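Local coordinates for protein LysR family transcriptional regulator (Vibrio vulnificus, PDB 5FHK) that probably binds DNA sequence-specifically as a LysR-type transcriptional regulator of virulence genes, this chain being its regulatory domain, at residues 68-73 against 179-184; 110-115 against 122-127. All coordinates share one frame; numbering follows the deposited sequence.

Interaction 1 (68-73 against 179-184); sequences LIARKI and DIYMLY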
ATOM      1  N   LEU A  68      20.327 -16.409 -12.991  1.00 50.63           N
ATOM      2  CA  LEU A  68      18.927 -16.031 -13.126  1.00 45.40           C
ATOM      3  C   LEU A  68      18.602 -15.729 -14.581  1.00 45.21           C
ATOM      4  O   LEU A  68      19.394 -15.093 -15.284  1.00 50.75           O
ATOM      5  CB  LEU A  68      18.614 -14.799 -12.271  1.00 42.56           C
ATOM      6  CG  LEU A  68      18.714 -14.872 -10.741  1.00 42.69           C
ATOM      7  CD1 LEU A  68      17.784 -13.866 -10.103  1.00 44.02           C
ATOM      8  CD2 LEU A  68      18.415 -16.268 -10.213  1.00 40.29           C
ATOM      9  N   ILE A  69      17.442 -16.181 -15.036  1.00 40.94           N
ATOM     10  CA  ILE A  69      16.877 -15.717 -16.295  1.00 41.07           C
ATOM     11  C   ILE A  69      16.017 -14.490 -16.022  1.00 39.08           C
ATOM     12  O   ILE A  69      15.194 -14.483 -15.099  1.00 38.55           O
ATOM     13  CB  ILE A  69      16.052 -16.825 -16.971  1.00 41.20           C
ATOM     14  CG1 ILE A  69      16.870 -18.102 -17.038  1.00 40.33           C
ATOM     15  CG2 ILE A  69      15.617 -16.403 -18.349  1.00 42.05           C
ATOM     16  CD1 ILE A  69      16.203 -19.228 -16.354  1.00 40.59           C
ATOM     17  N   ALA A  70      16.191 -13.457 -16.838  1.00 39.44           N
ATOM     18  CA  ALA A  70      15.529 -12.175 -16.645  1.00 38.95           C
ATOM     19  C   ALA A  70      14.715 -11.861 -17.886  1.00 38.61           C
ATOM     20  O   ALA A  70      15.246 -11.867 -19.003  1.00 39.63           O
ATOM     21  CB  ALA A  70      16.547 -11.068 -16.367  1.00 41.44           C
ATOM     22  N   ARG A  71      13.424 -11.601 -17.689  1.00 35.07           N
ATOM     23  CA  ARG A  71      12.516 -11.273 -18.773  1.00 33.49           C
ATOM     24  C   ARG A  71      11.837  -9.941 -18.484  1.00 29.87           C
ATOM     25  O   ARG A  71      11.245  -9.761 -17.416  1.00 26.08           O
ATOM     26  CB  ARG A  71      11.472 -12.376 -18.954  1.00 32.74           C
ATOM     27  CG  ARG A  71      10.469 -12.122 -20.062  1.00 33.12           C
ATOM     28  CD  ARG A  71       9.694 -13.415 -20.404  1.00 37.13           C
ATOM     29  NE  ARG A  71      10.295 -14.145 -21.524  1.00 40.16           N
ATOM     30  CZ  ARG A  71       9.749 -14.225 -22.731  1.00 42.86           C
ATOM     31  NH1 ARG A  71       8.582 -13.638 -22.981  1.00 41.28           N
ATOM     32  NH2 ARG A  71      10.368 -14.900 -23.688  1.00 46.85           N
ATOM     33  N   LYS A  72      11.909  -9.026 -19.438  1.00 33.18           N
ATOM     34  CA  LYS A  72      11.237  -7.737 -19.321  1.00 32.74           C
ATOM     35  C   LYS A  72       9.745  -7.935 -19.555  1.00 29.50           C
ATOM     36  O   LYS A  72       9.342  -8.394 -20.629  1.00 28.80           O
ATOM     37  CB  LYS A  72      11.820  -6.749 -20.327  1.00 37.57           C
ATOM     38  CG  LYS A  72      11.131  -5.386 -20.324  1.00 41.02           C
ATOM     39  CD  LYS A  72      11.576  -4.496 -21.492  1.00 45.02           C
ATOM     40  CE  LYS A  72      10.700  -3.242 -21.576  1.00 46.66           C
ATOM     41  NZ  LYS A  72      10.812  -2.472 -22.862  1.00 47.35           N
ATOM     42  N   ILE A  73       8.925  -7.629 -18.553  1.00 26.77           N
ATOM     43  CA  ILE A  73       7.480  -7.775 -18.694  1.00 27.40           C
ATOM     44  C   ILE A  73       6.764  -6.433 -18.667  1.00 23.21           C
ATOM     45  O   ILE A  73       5.528  -6.393 -18.694  1.00 25.14           O
ATOM     46  CB  ILE A  73       6.889  -8.731 -17.641  1.00 31.14           C
ATOM     47  CG1 ILE A  73       7.078  -8.191 -16.225  1.00 30.42           C
ATOM     48  CG2 ILE A  73       7.473 -10.133 -17.788  1.00 36.34           C
ATOM     49  CD1 ILE A  73       6.257  -8.956 -15.197  1.00 28.55           C
ATOM     50  N   ASP A 179      12.454  -0.394 -16.051  1.00 41.29           N
ATOM     51  CA  ASP A 179      11.784  -1.590 -16.533  1.00 39.45           C
ATOM     52  C   ASP A 179      11.430  -2.508 -15.376  1.00 36.16           C
ATOM     53  O   ASP A 179      11.990  -2.426 -14.280  1.00 36.66           O
ATOM     54  CB  ASP A 179      12.660  -2.320 -17.541  1.00 44.74           C
ATOM     55  CG  ASP A 179      12.837  -1.533 -18.816  1.00 49.32           C
ATOM     56  OD1 ASP A 179      11.987  -0.652 -19.083  1.00 50.86           O
ATOM     57  OD2 ASP A 179      13.814  -1.799 -19.547  1.00 50.35           O
ATOM     58  N   ILE A 180      10.466  -3.381 -15.623  1.00 30.39           N
ATOM     59  CA  ILE A 180      10.097  -4.400 -14.663  1.00 27.72           C
ATOM     60  C   ILE A 180      10.492  -5.743 -15.255  1.00 29.04           C
ATOM     61  O   ILE A 180      10.177  -6.046 -16.410  1.00 28.47           O
ATOM     62  CB  ILE A 180       8.603  -4.340 -14.312  1.00 24.01           C
ATOM     63  CG1 ILE A 180       8.278  -3.021 -13.581  1.00 23.72           C
ATOM     64  CG2 ILE A 180       8.250  -5.485 -13.408  1.00 20.76           C
ATOM     65  CD1 ILE A 180       7.995  -1.869 -14.504  1.00 25.15           C
ATOM     66  N   TYR A 181      11.201  -6.533 -14.477  1.00 29.94           N
ATOM     67  CA  TYR A 181      11.672  -7.813 -14.956  1.00 27.77           C
ATOM     68  C   TYR A 181      11.021  -8.914 -14.152  1.00 25.08           C
ATOM     69  O   TYR A 181      10.544  -8.699 -13.032  1.00 22.39           O
ATOM     70  CB  TYR A 181      13.190  -7.931 -14.851  1.00 29.21           C
ATOM     71  CG  TYR A 181      13.935  -7.029 -15.793  1.00 31.93           C
ATOM     72  CD1 TYR A 181      14.139  -5.699 -15.478  1.00 29.65           C
ATOM     73  CD2 TYR A 181      14.440  -7.510 -16.999  1.00 34.37           C
ATOM     74  CE1 TYR A 181      14.812  -4.874 -16.327  1.00 32.29           C
ATOM     75  CE2 TYR A 181      15.123  -6.679 -17.864  1.00 35.66           C
ATOM     76  CZ  TYR A 181      15.307  -5.364 -17.520  1.00 35.89           C
ATOM     77  OH  TYR A 181      15.986  -4.505 -18.359  1.00 38.46           O
ATOM     78  N   MET A 182      10.986 -10.097 -14.756  1.00 25.59           N
ATOM     79  CA  MET A 182      10.658 -11.323 -14.053  1.00 25.89           C
ATOM     80  C   MET A 182      11.935 -12.150 -14.000  1.00 26.18           C
ATOM     81  O   MET A 182      12.527 -12.447 -15.047  1.00 25.95           O
ATOM     82  CB  MET A 182       9.519 -12.086 -14.737  1.00 26.94           C
ATOM     83  CG  MET A 182       9.282 -13.474 -14.168  1.00 27.19           C
ATOM     84  SD  MET A 182       7.901 -14.333 -14.957  1.00 30.75           S
ATOM     85  CE  MET A 182       8.442 -14.308 -16.660  1.00 32.89           C
ATOM     86  N   LEU A 183      12.364 -12.494 -12.788  1.00 25.48           N
ATOM     87  CA  LEU A 183      13.587 -13.257 -12.555  1.00 23.93           C
ATOM     88  C   LEU A 183      13.255 -14.634 -12.001  1.00 23.99           C
ATOM     89  O   LEU A 183      12.312 -14.774 -11.218  1.00 28.23           O
ATOM     90  CB  LEU A 183      14.504 -12.544 -11.558  1.00 23.00           C
ATOM     91  CG  LEU A 183      14.761 -11.040 -11.610  1.00 27.16           C
ATOM     92  CD1 LEU A 183      15.933 -10.722 -10.651  1.00 26.68           C
ATOM     93  CD2 LEU A 183      15.132 -10.623 -13.010  1.00 33.03           C
ATOM     94  N   TYR A 184      14.032 -15.644 -12.406  1.00 24.45           N
ATOM     95  CA  TYR A 184      13.919 -16.979 -11.828  1.00 29.29           C
ATOM     96  C   TYR A 184      15.181 -17.791 -12.110  1.00 34.47           C
ATOM     97  O   TYR A 184      15.873 -17.579 -13.113  1.00 33.90           O
ATOM     98  CB  TYR A 184      12.690 -17.740 -12.346  1.00 30.47           C
ATOM     99  CG  TYR A 184      12.593 -17.856 -13.850  1.00 32.09           C
ATOM    100  CD1 TYR A 184      12.154 -16.786 -14.614  1.00 33.62           C
ATOM    101  CD2 TYR A 184      12.900 -19.039 -14.505  1.00 32.63           C
ATOM    102  CE1 TYR A 184      12.032 -16.879 -15.991  1.00 32.94           C
ATOM    103  CE2 TYR A 184      12.782 -19.137 -15.899  1.00 35.02           C
ATOM    104  CZ  TYR A 184      12.349 -18.038 -16.624  1.00 35.24           C
ATOM    105  OH  TYR A 184      12.213 -18.079 -17.992  1.00 37.23           O
TER
HETATM  106  O   HOH W   1      11.625 -15.911 -20.466  1.00 37.02           O
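I69 and R71 form antiparallel hydrogen-bonded pairs with Y184 and M182, joining strands 68-82 and 178-185 in the mixed sheet of a LysR regulatory domain, whose fold is of the periplasmic-binding-protein type. Each pair is joined by two backbone hydrogen bonds: I69 N reaches Y184 O at 2.8 Å and M182 N reaches R71 O at 2.7 Å, each matched by a return bond. I73 N adds a fifth bond to I180 O (2.9 Å).

Y184 carries its CG between the backbone N and the carbonyl carbon (chi1 55°), which brings the ring back over the neighbouring strand. There the branched I69 offers its CB methine to one face, I69 CB lying 4.1 Å from the centroid of the Y184 ring as a CH-pi contact, while the I69 CD1 methyl meets Y184 CE2 at 3.5 Å. Beside this, R71 and M182 run side by side, R71 CD touching M182 CE.

On the opposite face the single methyl of A70 lets L183 CD2 come close, A70 CB lying 3.7 Å from it. The extended K72 crosses D179, but K72 NZ stays 4.4 Å from D179 OD1, beyond a salt bridge.

Strand 56-60 flanks 178-185 on its other edge, bonding to Y181 and L183. Helix 192-204 packs on R71, M182 and Y184, and helix 18-32 on I73 and I180.

Interaction 2 (110-115 against 122-127); sequences LLKWTL and TVVNVD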
ATOM      1  N   LEU A 110      11.082   7.514  -4.824  1.00 28.49           N
ATOM      2  CA  LEU A 110      11.206   8.749  -5.584  1.00 28.66           C
ATOM      3  C   LEU A 110      11.322   9.948  -4.648  1.00 31.26           C
ATOM      4  O   LEU A 110      10.653  10.974  -4.828  1.00 32.21           O
ATOM      5  CB  LEU A 110      10.021   8.918  -6.534  1.00 28.82           C
ATOM      6  CG  LEU A 110       9.700   7.767  -7.497  1.00 28.53           C
ATOM      7  CD1 LEU A 110       8.536   8.155  -8.414  1.00 26.66           C
ATOM      8  CD2 LEU A 110      10.941   7.370  -8.332  1.00 29.92           C
ATOM      9  N   LEU A 111      12.139   9.813  -3.598  1.00 32.89           N
ATOM     10  CA  LEU A 111      12.510  10.974  -2.798  1.00 34.75           C
ATOM     11  C   LEU A 111      13.484  11.878  -3.537  1.00 35.40           C
ATOM     12  O   LEU A 111      13.591  13.066  -3.207  1.00 37.15           O
ATOM     13  CB  LEU A 111      13.128  10.542  -1.469  1.00 37.99           C
ATOM     14  CG  LEU A 111      12.188  10.001  -0.383  1.00 37.09           C
ATOM     15  CD1 LEU A 111      12.771  10.276   1.028  1.00 35.10           C
ATOM     16  CD2 LEU A 111      10.788  10.576  -0.531  1.00 34.92           C
ATOM     17  N   LYS A 112      14.191  11.336  -4.522  1.00 33.96           N
ATOM     18  CA  LYS A 112      15.101  12.087  -5.378  1.00 34.36           C
ATOM     19  C   LYS A 112      14.465  12.186  -6.757  1.00 31.30           C
ATOM     20  O   LYS A 112      14.053  11.168  -7.328  1.00 29.15           O
ATOM     21  CB  LYS A 112      16.467  11.398  -5.445  1.00 38.03           C
ATOM     22  CG  LYS A 112      17.559  12.144  -6.229  1.00 40.72           C
ATOM     23  CD  LYS A 112      18.847  11.326  -6.214  1.00 44.19           C
ATOM     24  CE  LYS A 112      19.302  10.975  -7.621  1.00 47.94           C
ATOM     25  NZ  LYS A 112      18.240  10.175  -8.332  1.00 50.00           N
ATOM     26  N   TRP A 113      14.338  13.402  -7.271  1.00 29.33           N
ATOM     27  CA  TRP A 113      13.702  13.625  -8.565  1.00 30.58           C
ATOM     28  C   TRP A 113      14.806  13.938  -9.567  1.00 33.00           C
ATOM     29  O   TRP A 113      15.397  15.019  -9.524  1.00 33.95           O
ATOM     30  CB  TRP A 113      12.687  14.768  -8.519  1.00 26.31           C
ATOM     31  CG  TRP A 113      11.481  14.560  -7.683  1.00 25.56           C
ATOM     32  CD1 TRP A 113      11.192  13.487  -6.874  1.00 25.97           C
ATOM     33  CD2 TRP A 113      10.380  15.463  -7.558  1.00 26.31           C
ATOM     34  NE1 TRP A 113       9.984  13.675  -6.259  1.00 26.29           N
ATOM     35  CE2 TRP A 113       9.456  14.874  -6.674  1.00 26.10           C
ATOM     36  CE3 TRP A 113      10.076  16.712  -8.129  1.00 25.71           C
ATOM     37  CZ2 TRP A 113       8.251  15.491  -6.336  1.00 27.07           C
ATOM     38  CZ3 TRP A 113       8.875  17.330  -7.783  1.00 26.56           C
ATOM     39  CH2 TRP A 113       7.985  16.723  -6.886  1.00 27.12           C
ATOM     40  N   THR A 114      15.074  12.998 -10.464  1.00 34.06           N
ATOM     41  CA  THR A 114      16.057  13.165 -11.533  1.00 33.83           C
ATOM     42  C   THR A 114      15.295  13.350 -12.835  1.00 34.84           C
ATOM     43  O   THR A 114      14.743  12.390 -13.378  1.00 37.59           O
ATOM     44  CB  THR A 114      16.984  11.963 -11.601  1.00 32.70           C
ATOM     45  OG1 THR A 114      17.502  11.712 -10.291  1.00 29.10           O
ATOM     46  CG2 THR A 114      18.121  12.221 -12.590  1.00 37.13           C
ATOM     47  N   LEU A 115      15.275  14.581 -13.338  1.00 32.23           N
ATOM     48  CA  LEU A 115      14.394  14.974 -14.425  1.00 29.92           C
ATOM     49  C   LEU A 115      15.190  15.355 -15.660  1.00 32.35           C
ATOM     50  O   LEU A 115      16.084  16.204 -15.587  1.00 38.06           O
ATOM     51  CB  LEU A 115      13.514  16.147 -13.994  1.00 26.89           C
ATOM     52  CG  LEU A 115      12.606  15.759 -12.825  1.00 24.35           C
ATOM     53  CD1 LEU A 115      11.726  16.922 -12.460  1.00 24.37           C
ATOM     54  CD2 LEU A 115      11.736  14.547 -13.196  1.00 20.24           C
ATOM     55  N   THR A 122      19.502  17.844 -17.508  1.00 47.11           N
ATOM     56  CA  THR A 122      19.172  17.038 -16.336  1.00 44.20           C
ATOM     57  C   THR A 122      19.155  17.925 -15.101  1.00 43.10           C
ATOM     58  O   THR A 122      20.144  18.602 -14.802  1.00 43.77           O
ATOM     59  CB  THR A 122      20.175  15.896 -16.156  1.00 44.28           C
ATOM     60  OG1 THR A 122      19.850  14.829 -17.055  1.00 45.32           O
ATOM     61  CG2 THR A 122      20.182  15.378 -14.713  1.00 41.51           C
ATOM     62  N   VAL A 123      18.043  17.900 -14.377  1.00 40.41           N
ATOM     63  CA  VAL A 123      17.892  18.637 -13.131  1.00 39.58           C
ATOM     64  C   VAL A 123      17.575  17.638 -12.023  1.00 37.18           C
ATOM     65  O   VAL A 123      16.721  16.762 -12.202  1.00 37.11           O
ATOM     66  CB  VAL A 123      16.794  19.709 -13.263  1.00 38.66           C
ATOM     67  CG1 VAL A 123      16.303  20.152 -11.890  1.00 40.92           C
ATOM     68  CG2 VAL A 123      17.319  20.901 -14.066  1.00 37.35           C
ATOM     69  N   VAL A 124      18.264  17.763 -10.882  1.00 36.80           N
ATOM     70  CA  VAL A 124      18.049  16.907  -9.716  1.00 37.84           C
ATOM     71  C   VAL A 124      17.394  17.740  -8.622  1.00 39.84           C
ATOM     72  O   VAL A 124      17.886  18.824  -8.288  1.00 41.91           O
ATOM     73  CB  VAL A 124      19.371  16.289  -9.220  1.00 39.89           C
ATOM     74  CG1 VAL A 124      19.116  15.385  -8.022  1.00 40.44           C
ATOM     75  CG2 VAL A 124      20.022  15.494 -10.339  1.00 39.85           C
ATOM     76  N   ASN A 125      16.277  17.253  -8.070  1.00 37.08           N
ATOM     77  CA  ASN A 125      15.601  17.940  -6.974  1.00 34.66           C
ATOM     78  C   ASN A 125      15.692  17.121  -5.694  1.00 34.45           C
ATOM     79  O   ASN A 125      15.183  15.994  -5.629  1.00 35.74           O
ATOM     80  CB  ASN A 125      14.140  18.229  -7.291  1.00 32.20           C
ATOM     81  CG  ASN A 125      13.484  19.082  -6.227  1.00 31.67           C
ATOM     82  OD1 ASN A 125      13.191  18.594  -5.123  1.00 33.64           O
ATOM     83  ND2 ASN A 125      13.247  20.358  -6.540  1.00 27.62           N
ATOM     84  N   VAL A 126      16.291  17.718  -4.670  1.00 33.97           N
ATOM     85  CA  VAL A 126      16.523  17.094  -3.381  1.00 38.19           C
ATOM     86  C   VAL A 126      15.819  17.843  -2.255  1.00 42.48           C
ATOM     87  O   VAL A 126      16.054  17.552  -1.080  1.00 44.01           O
ATOM     88  CB  VAL A 126      18.035  16.969  -3.097  1.00 39.31           C
ATOM     89  CG1 VAL A 126      18.714  16.128  -4.163  1.00 37.70           C
ATOM     90  CG2 VAL A 126      18.669  18.337  -3.033  1.00 41.40           C
ATOM     91  N   ASP A 127      14.967  18.816  -2.589  1.00 42.72           N
ATOM     92  CA  ASP A 127      14.249  19.573  -1.571  1.00 41.16           C
ATOM     93  C   ASP A 127      13.357  18.655  -0.745  1.00 35.81           C
ATOM     94  O   ASP A 127      12.804  17.677  -1.246  1.00 33.66           O
ATOM     95  CB  ASP A 127      13.369  20.651  -2.207  1.00 44.03           C
ATOM     96  CG  ASP A 127      14.078  21.440  -3.280  1.00 46.24           C
ATOM     97  OD1 ASP A 127      15.318  21.357  -3.387  1.00 48.18           O
ATOM     98  OD2 ASP A 127      13.375  22.143  -4.030  1.00 47.03           O
TER
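T122 meets L115 through its backbone: T122 CA lies 3.3 Å from L115 O in a CA-H...O contact. V123 follows with a reciprocal pair: V123 N donates to L115 O, and V123 O accepts from L115 N, both at 2.9 Å and nearly straight. The V123 and L115 side chains lie on the same, inward face, where branched apolar groups suit the burial; L115 rests on L80 of strand 68-82.

V124 turns to the other face, opposite T114. Its CG1, anti to the backbone N (chi1 -179°), lies 4.0 Å from K112 CG. The contact is thus with the aliphatic stem of K112, whose chain then bends at its last two torsions and takes the charged end elsewhere, K112 NZ bonding to T114 OG1. This is a beta hairpin of strands 113-117 and 122-125, and 173-174 pairs with 113-117 to make a small three-stranded antiparallel sheet.

N125 returns to the inward face. N125 N donates to W113 O (2.8 Å), while N125 O takes a longer bond from W113 N (3.2 Å). N125 CB lies 3.9 Å from W113 CB. The large indole of W113 packs against L80, L104 and L151, and K106 makes a cation-pi contact with it. The buried OD1 of N125 is satisfied by K106 NZ.

V126 carries the chain through an Asx turn to D127, whose N gives a 3.1 Å bond to N125 OD1, arriving from above the carbonyl plane. D127 OD2 accepts a weak bond from N125 ND2, and D127 O accepts from K106 NZ.

Interaction 1 lies in one half of the domain, interaction 2 in the other, their centres about 27 Å apart and their nearest atoms about 11 Å apart. Along the chain the hairpin 110-115/122-127 is nested inside the long loop closed by 68-73 with 179-184. The two are linked by strand 68-82: its beginning pairs with 178-185, whereas further on it supplies D78 and L80, against which L110, W113 and L115 pack. This agrees with the two-lobed architecture of LysR regulatory domains, in which the chain leaves the first lobe, builds the second, and returns. In relatives, small effectors bind between such lobes.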